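PDB 2YXG: 4-hydroxy-tetrahydrodipicolinate synthase from Methanocaldococcus jannaschii DSM 2661, which probably catalyses the condensation of pyruvate with aspartate-beta-semialdehyde to give 4-hydroxy-tetrahydrodipicolinate, a step of lysine biosynthesis. Local coordinates for residues T11-N15 / K16-F20; S51-E54 / H55-I59; K210-V213 / E214-Y218; E221-F224 / E225-R228. All coordinates share one frame; numbering follows the deposited sequence.

Interaction 1: T11-N15 / K16-F20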
# COMPACT_ATOMS: atom_id res chain seq x y z
N THR A 11 5.67 27.76 13.15
CA THR A 11 6.62 28.88 13.17
C THR A 11 6.00 30.00 12.28
O THR A 11 5.99 29.88 11.07
CB THR A 11 8.04 28.43 12.66
OG1 THR A 11 8.52 27.32 13.43
CG2 THR A 11 9.07 29.56 12.76
N PRO A 12 5.52 31.08 12.88
CA PRO A 12 4.95 32.17 12.05
C PRO A 12 6.07 33.02 11.46
O PRO A 12 7.11 33.19 12.09
CB PRO A 12 4.12 32.99 13.05
CG PRO A 12 4.59 32.57 14.42
CD PRO A 12 5.50 31.40 14.32
N PHE A 13 5.88 33.48 10.22
CA PHE A 13 6.81 34.31 9.50
C PHE A 13 6.18 35.71 9.21
O PHE A 13 4.97 35.84 8.95
CB PHE A 13 7.24 33.64 8.16
CG PHE A 13 7.85 32.24 8.31
CD1 PHE A 13 8.98 32.01 9.13
CD2 PHE A 13 7.31 31.13 7.59
CE1 PHE A 13 9.55 30.72 9.27
CE2 PHE A 13 7.86 29.81 7.70
CZ PHE A 13 8.98 29.59 8.56
N LYS A 14 7.01 36.76 9.29
CA LYS A 14 6.64 38.11 8.86
C LYS A 14 7.82 38.65 8.09
O LYS A 14 8.96 38.66 8.57
CB LYS A 14 6.33 39.06 10.04
CG LYS A 14 4.82 39.32 10.31
CD LYS A 14 3.99 38.01 9.94
CE LYS A 14 3.05 37.41 11.06
NZ LYS A 14 3.19 35.91 11.32
N ASN A 15 7.55 39.08 6.86
CA ASN A 15 8.58 39.60 5.97
C ASN A 15 9.80 38.68 5.78
O ASN A 15 10.97 39.13 5.88
CB ASN A 15 8.99 40.99 6.41
CG ASN A 15 7.84 41.98 6.28
OD1 ASN A 15 7.45 42.63 7.25
ND2 ASN A 15 7.25 42.06 5.06
N LYS A 16 9.51 37.41 5.50
CA LYS A 16 10.53 36.43 5.16
C LYS A 16 11.35 36.05 6.42
O LYS A 16 12.37 35.35 6.33
CB LYS A 16 11.43 36.93 3.98
CG LYS A 16 10.87 36.81 2.49
CD LYS A 16 9.38 37.22 2.27
CE LYS A 16 9.15 38.78 2.32
NZ LYS A 16 7.69 39.27 2.35
N GLU A 17 10.91 36.52 7.59
CA GLU A 17 11.61 36.23 8.84
C GLU A 17 10.70 35.62 9.91
O GLU A 17 9.49 35.90 9.94
CB GLU A 17 12.32 37.50 9.38
CG GLU A 17 13.36 38.13 8.45
CD GLU A 17 14.50 37.16 7.94
OE1 GLU A 17 14.78 36.10 8.54
OE2 GLU A 17 15.14 37.48 6.92
N VAL A 18 11.27 34.80 10.77
CA VAL A 18 10.55 34.25 11.91
C VAL A 18 9.91 35.43 12.63
O VAL A 18 10.56 36.45 12.82
CB VAL A 18 11.44 33.47 12.89
CG1 VAL A 18 10.71 33.23 14.21
CG2 VAL A 18 11.94 32.15 12.25
N ASP A 19 8.62 35.29 12.96
CA ASP A 19 7.89 36.34 13.65
C ASP A 19 7.83 36.06 15.15
O ASP A 19 6.94 35.32 15.65
CB ASP A 19 6.50 36.44 13.02
CG ASP A 19 5.59 37.39 13.76
OD1 ASP A 19 6.05 38.12 14.68
OD2 ASP A 19 4.39 37.37 13.42
N PHE A 20 8.80 36.64 15.89
CA PHE A 20 9.02 36.29 17.31
C PHE A 20 7.91 36.78 18.22
O PHE A 20 7.49 36.08 19.15
CB PHE A 20 10.39 36.76 17.80
CG PHE A 20 11.54 36.02 17.17
CD1 PHE A 20 11.85 34.75 17.59
CD2 PHE A 20 12.27 36.59 16.13
CE1 PHE A 20 12.87 34.06 17.00
CE2 PHE A 20 13.30 35.90 15.53
CZ PHE A 20 13.61 34.63 15.99
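Phe-13 and Val-18 form a non-hydrogen-bonded pair in a small antiparallel beta hairpin, their side chains diverging. A type I' turn from Lys-14 to Glu-17 closes it. Backbone bonds come first. Lys-14 N donates to Glu-17 O at 2.7 Å. Glu-17 N returns a longer bond to Lys-14 O, 3.1 Å. Past the strands, Asp-19 N reaches Pro-12 O at 2.7 Å and keeps the two arms together.

The charged contact joins Lys-14 and Asp-19. The lysine chain bends at chi2, chi3 and chi4 and passes the aspartate at a slant. Its NZ pairs with OD2 and also donates to Phe-13 O at 3.0 Å. The place of OD2 is less sure, so the exact length of the pair is doubtful. Asp-19 OD1 caps Gly-22 N at the start of helix 20-32. An alanine at Asp-19 is likely to leave Lys-14 without its counter-charge and the N terminus of that helix without its side-chain cap.

The apolar contact lies beside Leu-50 and Val-58. Val-18 CG2 meets Phe-13 CE1 at 4.1 Å. The same methyl touches Thr-11 CG2 at 3.9 Å.

Interaction 2: S51-E54 / H55-I59; sequences SHEE and HKKVI
Lys-56 lies one helical turn beyond His-52, and its chain passes that side chain at a slant, near the start of helix 52-66. Its CB sits 3.7 Å from His-52 O. CG comes nearer, 3.1 Å from the same oxygen. The chain then bends at chi2 and chi3 and heads for the imidazole. CE lies 3.6 Å from His-52 CE1, and NZ ends 3.2 Å from that carbon. The ammonium approaches the ring obliquely. His-52 CG is anti to the backbone N (chi1 -154°), a setting that lets the ring meet the lysine tip while NE2 makes a weak hydrogen bond to Glu-86.

The turn itself starts with a capping box. Ser-51 is the N-cap residue, and its OG accepts from Glu-54 N at 3.1 Å. Glu-54 OE1 answers with its anti lone pair, taking Ser-51 N at 2.9 Å. Arg-265 forms a salt bridge to the same OE1, which helps to fix the carboxylate. The regular backbone bonds follow, beginning with His-55 N to Ser-51 O at 2.8 Å.

The helix belongs to the beta-alpha-beta unit between strands 37-40 and 71-75 of the barrel. His-55, Lys-56 and Ile-59 pack on helix 81-94. Glu-54 and Val-58 touch strand 17-18, and Val-58 also reaches helix 20-32.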
# COMPACT_ATOMS: atom_id res chain seq x y z
N SER A 51 16.57 27.58 8.82
CA SER A 51 18.00 27.47 8.98
C SER A 51 18.32 26.92 10.38
O SER A 51 17.52 27.08 11.32
CB SER A 51 18.71 28.83 8.72
OG SER A 51 18.36 29.83 9.69
N HIS A 52 19.49 26.27 10.49
CA HIS A 52 20.16 25.97 11.77
C HIS A 52 19.95 27.11 12.80
O HIS A 52 19.47 26.90 13.93
CB HIS A 52 21.66 25.86 11.48
CG HIS A 52 22.44 25.00 12.45
ND1 HIS A 52 23.49 25.50 13.21
CD2 HIS A 52 22.39 23.67 12.70
CE1 HIS A 52 24.04 24.51 13.90
NE2 HIS A 52 23.39 23.40 13.61
N GLU A 53 20.31 28.32 12.40
CA GLU A 53 20.23 29.45 13.30
C GLU A 53 18.78 29.80 13.68
O GLU A 53 18.50 30.05 14.86
CB GLU A 53 21.00 30.65 12.72
CG GLU A 53 20.82 31.99 13.46
CD GLU A 53 21.29 33.21 12.62
OE1 GLU A 53 21.27 33.12 11.36
OE2 GLU A 53 21.68 34.24 13.23
N GLU A 54 17.85 29.76 12.71
CA GLU A 54 16.43 29.95 13.02
C GLU A 54 15.88 28.87 13.99
O GLU A 54 15.20 29.18 14.97
CB GLU A 54 15.60 30.02 11.74
CG GLU A 54 15.83 31.27 10.92
CD GLU A 54 15.12 31.20 9.57
OE1 GLU A 54 15.11 30.10 8.95
OE2 GLU A 54 14.57 32.24 9.13
N HIS A 55 16.20 27.61 13.71
CA HIS A 55 15.87 26.49 14.57
C HIS A 55 16.32 26.82 16.00
O HIS A 55 15.53 26.74 16.95
CB HIS A 55 16.54 25.24 14.00
CG HIS A 55 15.98 23.95 14.50
ND1 HIS A 55 15.93 23.61 15.83
CD2 HIS A 55 15.52 22.86 13.82
CE1 HIS A 55 15.44 22.39 15.97
NE2 HIS A 55 15.17 21.92 14.76
N LYS A 56 17.57 27.23 16.16
CA LYS A 56 18.09 27.44 17.51
C LYS A 56 17.34 28.58 18.15
O LYS A 56 16.90 28.44 19.29
CB LYS A 56 19.62 27.68 17.52
CG LYS A 56 20.42 26.55 16.85
CD LYS A 56 21.78 26.27 17.47
CE LYS A 56 22.94 26.60 16.58
NZ LYS A 56 24.16 25.70 16.84
N LYS A 57 17.17 29.68 17.42
CA LYS A 57 16.58 30.87 17.99
C LYS A 57 15.13 30.58 18.27
O LYS A 57 14.60 31.10 19.23
CB LYS A 57 16.65 32.06 17.03
CG LYS A 57 17.99 32.73 16.83
CD LYS A 57 18.43 33.46 18.10
CE LYS A 57 18.18 34.99 18.04
NZ LYS A 57 18.83 35.64 19.28
N VAL A 58 14.45 29.80 17.40
CA VAL A 58 13.03 29.48 17.72
C VAL A 58 12.91 28.70 19.02
O VAL A 58 12.10 29.07 19.84
CB VAL A 58 12.24 28.76 16.60
CG1 VAL A 58 10.86 28.35 17.14
CG2 VAL A 58 12.07 29.67 15.38
N ILE A 59 13.68 27.64 19.22
CA ILE A 59 13.64 26.89 20.49
C ILE A 59 13.91 27.80 21.70
O ILE A 59 13.18 27.79 22.72
CB ILE A 59 14.57 25.64 20.46
CG1 ILE A 59 14.01 24.56 19.52
CG2 ILE A 59 14.70 25.01 21.88
CD1 ILE A 59 15.01 23.49 19.10

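Interaction 3: K210-V213 / E214-Y218; sequences KEFV and EMVNY
Phe-212 and Met-215 meet on the buried side of helix 209-221, which follows strand 199-202 in the TIM barrel. Their side chains run alongside each other and point the same way. The methyl group does most of the touching. Met-215 CE lies over one face of the Phe-212 ring, 4.1 Å from its centroid and 28° off the normal, a CH-pi contact. It comes closest to CE1 of that ring, at 3.7 Å. Met-215 SD stands further out and oblique, 5.0 Å from the centroid, which makes this a Met-aromatic contact as well. The bend at chi3 of the methionine (81°) turns CE back onto the ring. Val-216 CG2 adds a looser touch to Phe-212 CD2 at 4.4 Å. Strand 199-202 and helix 189-194 meet both Phe-212 and Val-216, while from helix 224-240, Leu-234 packs on Phe-212 and Ile-230 on Met-215.

The other side is looser and polar. Lys-210 and Glu-214 bear opposite charges, but NZ of the lysine and OE1 of the glutamate stay 5.8 Å apart, so no salt bridge forms. Glu-214 CG sits between its own N and carbonyl carbon (chi1 87°), which brings it to 3.5 Å from Glu-211 O. Val-213 and Asn-217 lie side by side, with CG1 of the valine 3.6 Å from ND2 of the amide. Val-213 O already accepts from Asn-217 N of the helix. A water also donates to Val-213 O at 3.0 Å and makes a weak bond to Asn-217 OD1.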
# COMPACT_ATOMS: atom_id res chain seq x y z
N LYS A 210 -8.56 24.94 23.82
CA LYS A 210 -9.37 24.68 25.00
C LYS A 210 -10.26 23.44 24.85
O LYS A 210 -10.40 22.63 25.77
CB LYS A 210 -10.19 25.93 25.39
CG LYS A 210 -11.00 25.77 26.65
CD LYS A 210 -11.61 27.14 27.07
CE LYS A 210 -12.86 27.01 27.99
NZ LYS A 210 -13.67 28.29 27.96
N GLU A 211 -10.82 23.29 23.65
CA GLU A 211 -11.67 22.17 23.33
C GLU A 211 -10.90 20.85 23.30
O GLU A 211 -11.34 19.84 23.89
CB GLU A 211 -12.35 22.46 22.00
CG GLU A 211 -13.27 23.71 22.01
CD GLU A 211 -12.55 25.05 21.79
OE1 GLU A 211 -11.29 25.18 21.88
OE2 GLU A 211 -13.27 26.04 21.55
N PHE A 212 -9.75 20.84 22.64
CA PHE A 212 -8.92 19.65 22.63
C PHE A 212 -8.44 19.22 24.02
O PHE A 212 -8.58 18.08 24.35
CB PHE A 212 -7.74 19.80 21.65
CG PHE A 212 -7.56 18.60 20.76
CD1 PHE A 212 -8.64 18.14 19.98
CD2 PHE A 212 -6.36 17.89 20.75
CE1 PHE A 212 -8.52 17.01 19.18
CE2 PHE A 212 -6.24 16.74 19.94
CZ PHE A 212 -7.32 16.31 19.16
N VAL A 213 -7.91 20.13 24.82
CA VAL A 213 -7.56 19.84 26.21
C VAL A 213 -8.72 19.20 26.96
O VAL A 213 -8.57 18.21 27.70
CB VAL A 213 -7.10 21.11 26.97
CG1 VAL A 213 -7.26 20.95 28.49
CG2 VAL A 213 -5.66 21.52 26.50
N GLU A 214 -9.90 19.75 26.78
CA GLU A 214 -10.97 19.20 27.55
C GLU A 214 -11.42 17.83 27.01
O GLU A 214 -11.72 16.93 27.80
CB GLU A 214 -12.06 20.24 27.82
CG GLU A 214 -13.11 20.40 26.81
CD GLU A 214 -14.32 21.25 27.39
OE1 GLU A 214 -14.09 22.49 27.69
OE2 GLU A 214 -15.46 20.65 27.54
N MET A 215 -11.34 17.63 25.68
CA MET A 215 -11.71 16.31 25.12
C MET A 215 -10.74 15.25 25.66
O MET A 215 -11.14 14.18 26.08
CB MET A 215 -11.61 16.30 23.59
CG MET A 215 -12.02 14.95 22.94
SD MET A 215 -11.50 14.89 21.22
CE MET A 215 -9.76 14.43 21.49
N VAL A 216 -9.45 15.59 25.65
CA VAL A 216 -8.40 14.74 26.15
C VAL A 216 -8.52 14.42 27.65
O VAL A 216 -8.43 13.28 28.04
CB VAL A 216 -7.00 15.32 25.72
CG1 VAL A 216 -5.85 14.55 26.35
CG2 VAL A 216 -6.86 15.17 24.21
N ASN A 217 -8.77 15.43 28.47
CA ASN A 217 -9.04 15.20 29.91
C ASN A 217 -10.23 14.29 30.12
O ASN A 217 -10.19 13.43 31.01
CB ASN A 217 -9.25 16.52 30.65
CG ASN A 217 -7.94 17.27 30.89
OD1 ASN A 217 -6.86 16.68 30.90
ND2 ASN A 217 -8.04 18.57 31.09
N TYR A 218 -11.30 14.43 29.31
CA TYR A 218 -12.43 13.47 29.44
C TYR A 218 -12.00 12.04 29.10
O TYR A 218 -12.34 11.10 29.82
CB TYR A 218 -13.64 13.82 28.55
CG TYR A 218 -14.46 14.98 29.02
CD1 TYR A 218 -14.88 15.07 30.35
CD2 TYR A 218 -14.85 15.99 28.12
CE1 TYR A 218 -15.64 16.16 30.79
CE2 TYR A 218 -15.62 17.07 28.53
CZ TYR A 218 -16.02 17.16 29.85
OH TYR A 218 -16.82 18.26 30.24
O HOH W 1 -5.70 17.53 28.27

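Interaction 4: E221-F224 / E225-R228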
# COMPACT_ATOMS: atom_id res chain seq x y z
N GLU A 221 -9.85 10.74 31.88
CA GLU A 221 -10.59 10.31 33.08
C GLU A 221 -11.52 9.13 32.80
O GLU A 221 -11.98 8.46 33.71
CB GLU A 221 -11.31 11.49 33.74
CG GLU A 221 -12.54 11.97 33.01
CD GLU A 221 -13.14 13.22 33.64
OE1 GLU A 221 -12.35 14.08 34.13
OE2 GLU A 221 -14.40 13.34 33.66
N GLY A 222 -11.75 8.83 31.53
CA GLY A 222 -12.48 7.61 31.16
C GLY A 222 -13.92 7.94 30.88
O GLY A 222 -14.78 7.07 30.91
N ASP A 223 -14.19 9.20 30.60
CA ASP A 223 -15.55 9.65 30.25
C ASP A 223 -15.67 9.80 28.72
O ASP A 223 -15.58 10.90 28.16
CB ASP A 223 -15.90 10.93 31.01
CG ASP A 223 -17.37 11.30 30.86
OD1 ASP A 223 -18.13 10.56 30.19
OD2 ASP A 223 -17.76 12.36 31.38
N PHE A 224 -15.83 8.67 28.05
CA PHE A 224 -15.81 8.66 26.59
C PHE A 224 -17.06 9.20 25.93
O PHE A 224 -17.00 9.67 24.78
CB PHE A 224 -15.38 7.28 26.04
CG PHE A 224 -13.91 7.07 26.15
CD1 PHE A 224 -13.06 7.45 25.12
CD2 PHE A 224 -13.35 6.61 27.33
CE1 PHE A 224 -11.65 7.31 25.27
CE2 PHE A 224 -11.96 6.45 27.45
CZ PHE A 224 -11.12 6.80 26.43
N GLU A 225 -18.19 9.11 26.63
CA GLU A 225 -19.39 9.83 26.21
C GLU A 225 -19.09 11.32 25.98
O GLU A 225 -19.42 11.86 24.94
CB GLU A 225 -20.51 9.67 27.23
CG GLU A 225 -21.83 10.26 26.77
CD GLU A 225 -22.53 9.40 25.70
OE1 GLU A 225 -22.04 8.29 25.38
OE2 GLU A 225 -23.59 9.85 25.18
N LYS A 226 -18.46 11.98 26.95
CA LYS A 226 -18.13 13.38 26.73
C LYS A 226 -16.90 13.66 25.81
O LYS A 226 -16.89 14.70 25.12
CB LYS A 226 -18.05 14.12 28.06
CG LYS A 226 -19.37 13.93 28.83
CD LYS A 226 -19.38 14.51 30.26
CE LYS A 226 -19.43 16.05 30.27
NZ LYS A 226 -20.06 16.69 29.03
N ALA A 227 -15.91 12.75 25.79
CA ALA A 227 -14.80 12.85 24.84
C ALA A 227 -15.40 12.80 23.44
O ALA A 227 -15.03 13.62 22.59
CB ALA A 227 -13.71 11.75 25.05
N ARG A 228 -16.37 11.91 23.23
CA ARG A 228 -16.94 11.68 21.90
C ARG A 228 -17.64 12.90 21.36
O ARG A 228 -17.57 13.22 20.18
CB ARG A 228 -17.98 10.59 21.98
CG ARG A 228 -17.55 9.22 21.58
CD ARG A 228 -18.79 8.32 21.72
NE ARG A 228 -18.35 7.14 22.40
CZ ARG A 228 -18.80 6.64 23.53
NH1 ARG A 228 -19.84 7.14 24.16
NH2 ARG A 228 -18.19 5.57 23.98
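Asp-223 holds its CG anti to the backbone N (chi1 -171°), which turns its carboxylate toward the chain of Lys-226. That lysine stands with CG beside its own N (chi1 -55°) and crosses in front of the acid. The meeting is with the aliphatic part: Lys-226 CG is 3.4 Å from Asp-223 OD2, whereas NZ stays 5.4 Å from that oxygen and makes no salt bridge. This is the turn between helices 209-221 and 224-240. A Schellman motif ends the first helix, with Gly-222 at positive phi as its C-prime residue. At these backbone angles any side chain would run into the carbonyl oxygen of Glu-221. Asp-223 takes the N-cap position of the next helix, and its O accepts from Ala-227 N at 3.0 Å.

The Phe-224 ring is buried against Leu-190 and Ala-194 of its own chain and against the second subunit. Its CD1 touches Ala-227 CB at 4.3 Å, and its ring meets Phe-224 of that subunit with the planes about 55° apart. Phe-224 O accepts from Arg-228 N at 2.8 Å. The same oxygen lies 3.6 Å above one face of the guanidinium, offset toward its rim. Arg-228 NE donates to Ala-194 O of the second subunit. Arg-228 NH1 forms a salt bridge to Glu-225 OE1 at 2.8 Å. A leucine in place of Arg-228 would probably leave Glu-225 without its charged partner and that Ala-194 carbonyl without its donor across the interface. The carboxylate carbon of Glu-225, CD, lies in the guanidinium plane, at its edge.

The four contacts follow in series from the N terminus, and none nests in or crosses another. Interaction 1 closes a hairpin between strand 4-7 and helix 20-32. Interaction 2 forms the first turns of helix 52-66 and touches the hairpin: Val-58 CG2 packs on Val-18 CG1 and Thr-11 CG2, and Arg-265 bridges the two contacts, by a cation-pi contact to Phe-13 and a salt bridge to Glu-54. Much later, interaction 3 lies within helix 209-221, and interaction 4 closes the turn into helix 224-240. These two also touch, with Met-215 CG against Ala-227 O. Interactions 1 and 4 lie on opposite sides of the chain's centre, their nearest atoms about 27 Å apart. Interaction 4 alone meets another subunit.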